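PDB 4L8J: putative efflux transporter from Bacteroides eggerthii, which probably serves as the periplasmic adaptor (membrane-fusion) subunit of an efflux pump. Local coordinates for residues G43-L48 / Q148-G153; L165-T170 / F186-D191; N199-E204 / T218-D223. All coordinates share one frame; numbering follows the deposited sequence.

Contact 1 of 3, residues G43-L48 / Q148-G153; sequences GQIINL and QRVNSG
I45 and V150 meet through branches set by their first torsions: CG1 of each is anti to its own carbonyl carbon and beside its backbone N (chi1 -69° and -64°). A second, nearly extended torsion in I45 (chi2 155°) then places CD1, which lies 3.8 Å from V150 CG1. The two side chains cross obliquely, and I45 CD1 also comes near V150 CG2 and the Q148 carbonyl oxygen. Both residues are buried, and both also rest on V144 and on I156 of strand 155-161, so this small apolar patch faces the interior.

Beneath it the backbones pair antiparallel. G43 and V150 form a hydrogen-bonded pair: G43 N donates to V150 O at 2.9 Å, and V150 N returns a nearly linear bond to G43 O at 2.8 Å. One residue on, Q44 and R149 are a non-hydrogen-bonded pair, after which I45 N donates to Q148 O at 2.9 Å. G43 O does double duty, since R149 CA also approaches it in a CA-H...O contact of 3.5 Å. The aliphatic parts of Q44 and R149 share the other face of the sheet, with Q44 CB 3.9 Å from R149 CG.

Past the pairing, strand 43-47 turns to its other neighbour, where I46 and N47 both face A64 in a classic beta bulge. Strand 149-150 is an outermost strand, within this chain, of a small antiparallel sheet in the lipoyl-like barrel-sandwich domain of membrane-fusion proteins, whose two halves are separated in sequence by a helical hairpin.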
loop_
_atom_site.group_PDB
_atom_site.type_symbol
_atom_site.label_atom_id
_atom_site.label_comp_id
_atom_site.label_asym_id
_atom_site.label_seq_id
_atom_site.Cartn_x
_atom_site.Cartn_y
_atom_site.Cartn_z
ATOM N N GLY A 43 -9.881 -69.117 -35.184
ATOM C CA GLY A 43 -11.209 -69.607 -35.514
ATOM C C GLY A 43 -11.978 -68.721 -36.455
ATOM O O GLY A 43 -11.433 -67.757 -36.996
ATOM N N GLN A 44 -13.247 -69.067 -36.669
ATOM C CA GLN A 44 -14.144 -68.301 -37.521
ATOM C C GLN A 44 -15.064 -67.396 -36.667
ATOM O O GLN A 44 -15.852 -67.905 -35.862
ATOM C CB GLN A 44 -14.979 -69.243 -38.417
ATOM C CG GLN A 44 -16.112 -68.528 -39.171
ATOM C CD GLN A 44 -16.740 -69.362 -40.256
ATOM O OE1 GLN A 44 -16.581 -69.061 -41.444
ATOM N NE2 GLN A 44 -17.513 -70.394 -39.881
ATOM N N ILE A 45 -15.011 -66.071 -36.895
ATOM C CA ILE A 45 -15.905 -65.121 -36.208
ATOM C C ILE A 45 -17.342 -65.485 -36.579
ATOM O O ILE A 45 -17.611 -65.731 -37.744
ATOM C CB ILE A 45 -15.552 -63.641 -36.553
ATOM C CG1 ILE A 45 -14.186 -63.261 -35.929
ATOM C CG2 ILE A 45 -16.650 -62.662 -36.064
ATOM C CD1 ILE A 45 -13.481 -62.167 -36.611
ATOM N N ILE A 46 -18.229 -65.634 -35.594
ATOM C CA ILE A 46 -19.645 -65.945 -35.843
ATOM C C ILE A 46 -20.523 -64.828 -35.259
ATOM O O ILE A 46 -21.739 -64.821 -35.449
ATOM C CB ILE A 46 -20.060 -67.322 -35.311
ATOM C CG1 ILE A 46 -19.729 -67.474 -33.798
ATOM C CG2 ILE A 46 -19.480 -68.446 -36.209
ATOM C CD1 ILE A 46 -20.617 -68.503 -33.028
ATOM N N ASN A 47 -19.898 -63.917 -34.497
ATOM C CA ASN A 47 -20.599 -62.783 -33.909
ATOM C C ASN A 47 -19.647 -61.597 -33.814
ATOM O O ASN A 47 -18.537 -61.733 -33.316
ATOM C CB ASN A 47 -21.202 -63.140 -32.542
ATOM C CG ASN A 47 -22.225 -62.144 -32.041
ATOM O OD1 ASN A 47 -22.597 -61.208 -32.723
ATOM N ND2 ASN A 47 -22.706 -62.317 -30.830
ATOM N N LEU A 48 -20.085 -60.451 -34.338
ATOM C CA LEU A 48 -19.387 -59.177 -34.325
ATOM C C LEU A 48 -20.461 -58.131 -33.939
ATOM O O LEU A 48 -20.991 -57.447 -34.795
ATOM C CB LEU A 48 -18.762 -58.947 -35.710
ATOM C CG LEU A 48 -17.635 -57.918 -35.835
ATOM C CD1 LEU A 48 -16.532 -58.146 -34.809
ATOM C CD2 LEU A 48 -17.031 -57.986 -37.207
ATOM N N GLN A 148 -15.757 -64.340 -40.959
ATOM C CA GLN A 148 -14.365 -64.311 -41.433
ATOM C C GLN A 148 -13.488 -65.158 -40.477
ATOM O O GLN A 148 -13.674 -65.119 -39.253
ATOM C CB GLN A 148 -13.854 -62.857 -41.520
ATOM C CG GLN A 148 -12.343 -62.642 -41.721
ATOM C CD GLN A 148 -11.969 -61.188 -41.960
ATOM O OE1 GLN A 148 -12.815 -60.324 -42.235
ATOM N NE2 GLN A 148 -10.681 -60.879 -41.893
ATOM N N ARG A 149 -12.538 -65.918 -41.050
ATOM C CA ARG A 149 -11.609 -66.776 -40.309
ATOM C C ARG A 149 -10.378 -65.956 -39.925
ATOM O O ARG A 149 -9.858 -65.194 -40.751
ATOM C CB ARG A 149 -11.247 -68.029 -41.138
ATOM C CG ARG A 149 -12.447 -68.951 -41.360
ATOM C CD ARG A 149 -12.117 -70.202 -42.161
ATOM N NE ARG A 149 -13.203 -71.187 -42.110
ATOM C CZ ARG A 149 -14.195 -71.265 -42.998
ATOM N NH1 ARG A 149 -14.255 -70.414 -44.016
ATOM N NH2 ARG A 149 -15.135 -72.195 -42.872
ATOM N N VAL A 150 -9.976 -66.040 -38.641
ATOM C CA VAL A 150 -8.855 -65.281 -38.071
ATOM C C VAL A 150 -7.923 -66.188 -37.258
ATOM O O VAL A 150 -8.332 -67.261 -36.805
ATOM C CB VAL A 150 -9.321 -64.072 -37.188
ATOM C CG1 VAL A 150 -10.061 -63.022 -38.010
ATOM C CG2 VAL A 150 -10.155 -64.525 -35.983
ATOM N N ASN A 151 -6.696 -65.697 -37.017
ATOM C CA ASN A 151 -5.671 -66.347 -36.204
ATOM C C ASN A 151 -5.519 -65.601 -34.880
ATOM O O ASN A 151 -6.125 -64.542 -34.702
ATOM C CB ASN A 151 -4.322 -66.362 -36.953
ATOM C CG ASN A 151 -4.354 -67.016 -38.312
ATOM O OD1 ASN A 151 -4.679 -68.201 -38.455
ATOM N ND2 ASN A 151 -3.995 -66.254 -39.340
ATOM N N SER A 152 -4.694 -66.128 -33.963
ATOM C CA SER A 152 -4.400 -65.455 -32.702
ATOM C C SER A 152 -3.577 -64.227 -32.996
ATOM O O SER A 152 -2.780 -64.239 -33.937
ATOM C CB SER A 152 -3.640 -66.378 -31.756
ATOM O OG SER A 152 -4.392 -67.552 -31.510
ATOM N N GLY A 153 -3.805 -63.168 -32.242
ATOM C CA GLY A 153 -3.086 -61.914 -32.429
ATOM C C GLY A 153 -3.546 -61.076 -33.603
ATOM O O GLY A 153 -3.122 -59.929 -33.724
#

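Contact 2 of 3, residues L165-T170 / F186-D191; sequences LRIKFT and FKVEFD
I167 and V188 reach toward each other tip to tip across the inside of a six-stranded antiparallel barrel, the beta-barrel domain of membrane-fusion proteins. Their strands are not neighbours in the sheet: the axes of strand segments 166-170 and 186-190 come no closer than 10.7 Å and make an angle of 100°, and no hydrogen bond joins the two segments. Side chains alone span the gap, and every residue that touches is buried.

The side chain of I167 illustrates how such a gap is filled. Its CB points toward strand 186-190 but finds no close partner there. CG1, anti to the carbonyl carbon (chi1 -71°), carries the chain further inward, yet neither CG1 nor CG2 comes within 4.2 Å of the other segment. Only CD1, set by a nearly extended second torsion (chi2 154°), completes the crossing. It lies 3.8 Å from V188 CG1 and 3.9 Å from V188 CG2, fitting against both branches of the valine, and it also meets F190 CE1 at 3.9 Å, so that this one methyl touches two residues of the opposing strand.

F190 is held from several directions. Within its own strand V188 CG1 sits over the centre of one ring face, 3.8 Å above the plane, while L165 CD2 approaches the ring edge near its plane, 3.8 Å from F190 CZ, as the leucine and phenylalanine slide past each other in opposite directions. C239 of strand 238-246 and I219 of strand 215-221 help to fill the interior around I167 and V188. Toward the other end of the contact F169 meets F186: F186 CE2 lies in the plane of the F169 ring, at its edge, 4.0 Å from F169 CZ.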
loop_
_atom_site.group_PDB
_atom_site.type_symbol
_atom_site.label_atom_id
_atom_site.label_comp_id
_atom_site.label_asym_id
_atom_site.label_seq_id
_atom_site.Cartn_x
_atom_site.Cartn_y
_atom_site.Cartn_z
ATOM N N LEU A 165 -10.130 -37.977 -19.736
ATOM C CA LEU A 165 -9.922 -36.980 -20.768
ATOM C C LEU A 165 -8.788 -36.062 -20.288
ATOM O O LEU A 165 -8.995 -35.226 -19.411
ATOM C CB LEU A 165 -11.186 -36.205 -21.135
ATOM C CG LEU A 165 -11.017 -35.554 -22.501
ATOM C CD1 LEU A 165 -12.044 -36.006 -23.448
ATOM C CD2 LEU A 165 -10.801 -34.083 -22.417
ATOM N N ARG A 166 -7.596 -36.277 -20.833
ATOM C CA ARG A 166 -6.369 -35.558 -20.516
ATOM C C ARG A 166 -6.185 -34.361 -21.423
ATOM O O ARG A 166 -6.403 -34.437 -22.633
ATOM C CB ARG A 166 -5.143 -36.462 -20.637
ATOM C CG ARG A 166 -4.917 -37.352 -19.469
ATOM C CD ARG A 166 -3.668 -38.169 -19.701
ATOM N NE ARG A 166 -3.464 -39.119 -18.620
ATOM C CZ ARG A 166 -4.000 -40.337 -18.565
ATOM N NH1 ARG A 166 -4.780 -40.774 -19.549
ATOM N NH2 ARG A 166 -3.752 -41.129 -17.531
ATOM N N ILE A 167 -5.774 -33.250 -20.812
ATOM C CA ILE A 167 -5.510 -31.981 -21.470
ATOM C C ILE A 167 -4.118 -31.560 -21.074
ATOM O O ILE A 167 -3.803 -31.530 -19.876
ATOM C CB ILE A 167 -6.579 -30.927 -21.087
ATOM C CG1 ILE A 167 -7.939 -31.265 -21.735
ATOM C CG2 ILE A 167 -6.119 -29.477 -21.429
ATOM C CD1 ILE A 167 -9.071 -30.758 -21.043
ATOM N N LYS A 168 -3.289 -31.225 -22.076
ATOM C CA LYS A 168 -1.938 -30.752 -21.850
ATOM C C LYS A 168 -1.838 -29.275 -22.217
ATOM O O LYS A 168 -2.482 -28.811 -23.144
ATOM C CB LYS A 168 -0.911 -31.618 -22.626
ATOM C CG LYS A 168 0.559 -31.110 -22.661
ATOM C CD LYS A 168 1.306 -31.091 -21.296
ATOM N N PHE A 169 -1.077 -28.527 -21.438
ATOM C CA PHE A 169 -0.774 -27.118 -21.684
ATOM C C PHE A 169 0.531 -26.814 -21.010
ATOM O O PHE A 169 1.004 -27.621 -20.208
ATOM C CB PHE A 169 -1.896 -26.170 -21.230
ATOM C CG PHE A 169 -2.225 -26.225 -19.758
ATOM C CD1 PHE A 169 -2.924 -27.307 -19.223
ATOM C CD2 PHE A 169 -1.855 -25.191 -18.908
ATOM C CE1 PHE A 169 -3.240 -27.353 -17.869
ATOM C CE2 PHE A 169 -2.199 -25.226 -17.554
ATOM C CZ PHE A 169 -2.864 -26.319 -17.038
ATOM N N THR A 170 1.150 -25.691 -21.370
ATOM C CA THR A 170 2.413 -25.299 -20.770
ATOM C C THR A 170 2.226 -23.961 -20.101
ATOM O O THR A 170 1.705 -23.016 -20.664
ATOM C CB THR A 170 3.582 -25.304 -21.784
ATOM O OG1 THR A 170 3.695 -26.598 -22.344
ATOM C CG2 THR A 170 4.904 -24.967 -21.145
ATOM N N PHE A 186 -8.718 -25.565 -11.742
ATOM C CA PHE A 186 -8.637 -25.584 -13.208
ATOM C C PHE A 186 -10.015 -25.767 -13.762
ATOM O O PHE A 186 -10.703 -26.717 -13.377
ATOM C CB PHE A 186 -7.714 -26.716 -13.730
ATOM C CG PHE A 186 -6.335 -26.775 -13.124
ATOM C CD1 PHE A 186 -6.114 -27.426 -11.918
ATOM C CD2 PHE A 186 -5.253 -26.169 -13.756
ATOM C CE1 PHE A 186 -4.833 -27.481 -11.359
ATOM C CE2 PHE A 186 -3.970 -26.239 -13.206
ATOM C CZ PHE A 186 -3.771 -26.886 -12.012
ATOM N N LYS A 187 -10.426 -24.856 -14.649
ATOM C CA LYS A 187 -11.724 -24.915 -15.324
ATOM C C LYS A 187 -11.468 -24.888 -16.823
ATOM O O LYS A 187 -10.726 -24.025 -17.302
ATOM C CB LYS A 187 -12.654 -23.766 -14.883
ATOM C CG LYS A 187 -12.906 -23.665 -13.374
ATOM C CD LYS A 187 -14.027 -24.567 -12.875
ATOM C CE LYS A 187 -14.191 -24.495 -11.370
ATOM N NZ LYS A 187 -13.256 -25.416 -10.674
ATOM N N VAL A 188 -12.034 -25.862 -17.548
ATOM C CA VAL A 188 -11.854 -26.009 -18.994
ATOM C C VAL A 188 -13.081 -25.603 -19.781
ATOM O O VAL A 188 -14.195 -26.042 -19.505
ATOM C CB VAL A 188 -11.454 -27.466 -19.356
ATOM C CG1 VAL A 188 -11.340 -27.672 -20.882
ATOM C CG2 VAL A 188 -10.161 -27.851 -18.665
ATOM N N GLU A 189 -12.832 -24.845 -20.824
ATOM C CA GLU A 189 -13.833 -24.481 -21.806
ATOM C C GLU A 189 -13.304 -24.923 -23.184
ATOM O O GLU A 189 -12.268 -24.420 -23.610
ATOM C CB GLU A 189 -14.144 -22.973 -21.741
ATOM C CG GLU A 189 -15.371 -22.614 -22.582
ATOM C CD GLU A 189 -15.647 -21.131 -22.749
ATOM O OE1 GLU A 189 -14.741 -20.307 -22.489
ATOM O OE2 GLU A 189 -16.778 -20.795 -23.159
ATOM N N PHE A 190 -13.959 -25.926 -23.828
ATOM C CA PHE A 190 -13.528 -26.413 -25.148
ATOM C C PHE A 190 -13.958 -25.433 -26.234
ATOM O O PHE A 190 -15.092 -24.921 -26.191
ATOM C CB PHE A 190 -14.070 -27.821 -25.447
ATOM C CG PHE A 190 -13.585 -28.874 -24.480
ATOM C CD1 PHE A 190 -12.352 -29.488 -24.659
ATOM C CD2 PHE A 190 -14.354 -29.241 -23.381
ATOM C CE1 PHE A 190 -11.905 -30.456 -23.763
ATOM C CE2 PHE A 190 -13.892 -30.197 -22.476
ATOM C CZ PHE A 190 -12.677 -30.805 -22.678
ATOM N N ASP A 191 -13.047 -25.147 -27.180
ATOM C CA ASP A 191 -13.300 -24.258 -28.319
ATOM C C ASP A 191 -14.484 -24.764 -29.178
ATOM O O ASP A 191 -15.225 -23.946 -29.704
ATOM C CB ASP A 191 -12.033 -24.132 -29.197
ATOM C CG ASP A 191 -10.860 -23.435 -28.509
ATOM O OD1 ASP A 191 -11.080 -22.794 -27.454
ATOM O OD2 ASP A 191 -9.740 -23.474 -29.059
#

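Contact 3 of 3, residues N199-E204 / T218-D223; sequences NARLEE and TIIIDD
R201 and I220 lie side by side on one face of an antiparallel hairpin, pointing the same way, while their backbones exchange both hydrogen bonds, R201 N to I220 O and I220 N to R201 O. I220 CB stands over one face of the R201 guanidinium, offset toward its rim, and I220 CD1 comes within 3.5 Å of R201 NH2. D222 meets the arginine differently: the side chains cross at about a right angle, with carboxylate and guanidinium planes 90° apart. Its OD2 lies near the guanidinium edge, in a salt bridge to R201 NH1 that is long at 4.0 Å. A water in the guanidinium plane donates to I221 O and accepts a weak bond from R201 NH1.

E203 runs alongside T218, its OE1 3.4 Å from T218 CG2. CG of E203 is anti to the backbone N (chi1 -179°) and the chain continues extended, carrying CD to 3.5 Å from I220 CD1, with OE2 also against that methyl. Here the register slips: E203 N and E204 N both donate to T218 O, at 2.9 and 3.3 Å, from the same face of its plane, forming a classic beta bulge.

At the far end N199 takes part in three bonds. Its ND2 donates to D222 O at 3.0 Å, with that oxygen exactly in the amide plane, its O accepts from D222 N, and its backbone N takes the anti lone pair of D223 OD2 at 2.9 Å, in a bond of 171°. N199 OD1 accepts from K187 NZ.

A200 and I221 point to the reverse face, and I219 packs with them on V188 of strand 185-190, which flanks 198-205. On the other flank strand 166-171 pairs with 215-221; its R166 forms a salt bridge with E203 and touches I220.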
loop_
_atom_site.group_PDB
_atom_site.type_symbol
_atom_site.label_atom_id
_atom_site.label_comp_id
_atom_site.label_asym_id
_atom_site.label_seq_id
_atom_site.Cartn_x
_atom_site.Cartn_y
_atom_site.Cartn_z
ATOM N N ASN A 199 -15.042 -28.538 -14.641
ATOM C CA ASN A 199 -14.010 -28.652 -13.636
ATOM C C ASN A 199 -13.008 -29.707 -14.084
ATOM O O ASN A 199 -13.362 -30.705 -14.727
ATOM C CB ASN A 199 -14.618 -29.019 -12.266
ATOM C CG ASN A 199 -13.585 -29.147 -11.164
ATOM O OD1 ASN A 199 -13.014 -28.151 -10.686
ATOM N ND2 ASN A 199 -13.260 -30.385 -10.804
ATOM N N ALA A 200 -11.753 -29.482 -13.748
ATOM C CA ALA A 200 -10.703 -30.408 -14.089
ATOM C C ALA A 200 -9.809 -30.545 -12.899
ATOM O O ALA A 200 -9.737 -29.623 -12.087
ATOM C CB ALA A 200 -9.921 -29.898 -15.302
ATOM N N ARG A 201 -9.129 -31.678 -12.773
ATOM C CA ARG A 201 -8.208 -31.847 -11.670
ATOM C C ARG A 201 -6.788 -31.993 -12.188
ATOM O O ARG A 201 -6.570 -32.503 -13.284
ATOM C CB ARG A 201 -8.601 -33.042 -10.772
ATOM C CG ARG A 201 -8.567 -34.396 -11.469
ATOM C CD ARG A 201 -8.631 -35.551 -10.479
ATOM N NE ARG A 201 -7.936 -36.721 -11.023
ATOM C CZ ARG A 201 -8.499 -37.608 -11.831
ATOM N NH1 ARG A 201 -9.776 -37.491 -12.168
ATOM N NH2 ARG A 201 -7.788 -38.619 -12.317
ATOM N N LEU A 202 -5.814 -31.636 -11.350
ATOM C CA LEU A 202 -4.420 -31.798 -11.692
ATOM C C LEU A 202 -4.041 -33.262 -11.784
ATOM O O LEU A 202 -4.306 -34.014 -10.850
ATOM C CB LEU A 202 -3.532 -31.115 -10.633
ATOM C CG LEU A 202 -2.027 -31.209 -10.868
ATOM C CD1 LEU A 202 -1.616 -30.519 -12.207
ATOM C CD2 LEU A 202 -1.282 -30.614 -9.706
ATOM N N GLU A 203 -3.368 -33.658 -12.867
ATOM C CA GLU A 203 -2.851 -35.003 -12.917
ATOM C C GLU A 203 -1.387 -34.948 -12.505
ATOM O O GLU A 203 -0.950 -35.728 -11.661
ATOM C CB GLU A 203 -3.028 -35.680 -14.281
ATOM C CG GLU A 203 -2.477 -37.105 -14.219
ATOM C CD GLU A 203 -2.586 -37.987 -15.445
ATOM O OE1 GLU A 203 -2.123 -37.569 -16.529
ATOM O OE2 GLU A 203 -3.062 -39.137 -15.297
ATOM N N GLU A 204 -0.629 -34.004 -13.097
ATOM C CA GLU A 204 0.798 -33.828 -12.840
ATOM C C GLU A 204 1.354 -32.639 -13.623
ATOM O O GLU A 204 0.729 -32.183 -14.565
ATOM C CB GLU A 204 1.589 -35.087 -13.243
ATOM C CG GLU A 204 1.493 -35.361 -14.740
ATOM C CD GLU A 204 1.937 -36.728 -15.201
ATOM O OE1 GLU A 204 1.645 -37.723 -14.497
ATOM O OE2 GLU A 204 2.531 -36.807 -16.299
ATOM N N THR A 218 -0.477 -31.511 -17.052
ATOM C CA THR A 218 -1.539 -32.405 -17.505
ATOM C C THR A 218 -2.679 -32.312 -16.503
ATOM O O THR A 218 -2.453 -32.398 -15.302
ATOM C CB THR A 218 -1.055 -33.849 -17.729
ATOM O OG1 THR A 218 0.020 -33.807 -18.654
ATOM C CG2 THR A 218 -2.139 -34.720 -18.345
ATOM N N ILE A 219 -3.900 -32.111 -17.005
ATOM C CA ILE A 219 -5.088 -32.053 -16.183
ATOM C C ILE A 219 -6.082 -33.094 -16.731
ATOM O O ILE A 219 -5.950 -33.512 -17.881
ATOM C CB ILE A 219 -5.704 -30.631 -16.082
ATOM C CG1 ILE A 219 -6.116 -30.079 -17.482
ATOM C CG2 ILE A 219 -4.775 -29.663 -15.327
ATOM C CD1 ILE A 219 -6.986 -28.771 -17.422
ATOM N N ILE A 220 -7.052 -33.520 -15.900
ATOM C CA ILE A 220 -8.088 -34.480 -16.294
ATOM C C ILE A 220 -9.458 -33.893 -15.961
ATOM O O ILE A 220 -9.648 -33.317 -14.884
ATOM C CB ILE A 220 -7.878 -35.876 -15.653
ATOM C CG1 ILE A 220 -6.535 -36.472 -16.075
ATOM C CG2 ILE A 220 -9.030 -36.854 -16.019
ATOM C CD1 ILE A 220 -6.059 -37.558 -15.150
ATOM N N ILE A 221 -10.402 -34.013 -16.898
ATOM C CA ILE A 221 -11.775 -33.545 -16.675
ATOM C C ILE A 221 -12.381 -34.378 -15.539
ATOM O O ILE A 221 -12.284 -35.622 -15.536
ATOM C CB ILE A 221 -12.619 -33.601 -17.977
ATOM C CG1 ILE A 221 -12.008 -32.691 -19.089
ATOM C CG2 ILE A 221 -14.094 -33.254 -17.694
ATOM C CD1 ILE A 221 -12.155 -31.176 -18.876
ATOM N N ASP A 222 -12.916 -33.669 -14.540
ATOM C CA ASP A 222 -13.495 -34.234 -13.335
ATOM C C ASP A 222 -14.758 -33.461 -13.034
ATOM O O ASP A 222 -14.772 -32.552 -12.192
ATOM C CB ASP A 222 -12.475 -34.155 -12.193
ATOM C CG ASP A 222 -12.841 -34.976 -10.978
ATOM O OD1 ASP A 222 -13.921 -35.610 -10.991
ATOM O OD2 ASP A 222 -12.035 -35.005 -10.019
ATOM N N ASP A 223 -15.798 -33.757 -13.808
ATOM C CA ASP A 223 -17.061 -33.045 -13.743
ATOM C C ASP A 223 -18.191 -33.965 -14.182
ATOM O O ASP A 223 -18.129 -34.531 -15.276
ATOM C CB ASP A 223 -16.996 -31.782 -14.640
ATOM C CG ASP A 223 -18.052 -30.744 -14.345
ATOM O OD1 ASP A 223 -19.240 -31.121 -14.232
ATOM O OD2 ASP A 223 -17.707 -29.546 -14.297
HETATM O O HOH W 1 -11.918 -37.760 -13.538
#

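From the N terminus, contact 1 comes first: residues 148-153 return to 43-48 after 99 intervening residues that include helices 68-95 and 102-127, so it closes a long loop within the barrel-sandwich domain at the base of the helical hairpin. The chain then returns to the barrel that strand 20-29 began, where contact 2 spans a short excursion through helix 176-180, and contact 3 closes the hairpin of strands 198-205 and 215-221. The three follow in series, neither nesting nor crossing. Contact 1 stands apart, its centre about 40 Å from that of contact 2. Contacts 2 and 3, centres about 8 Å apart, share one barrel: contact 3 pairs adjacent strands, while contact 2 packs across its interior.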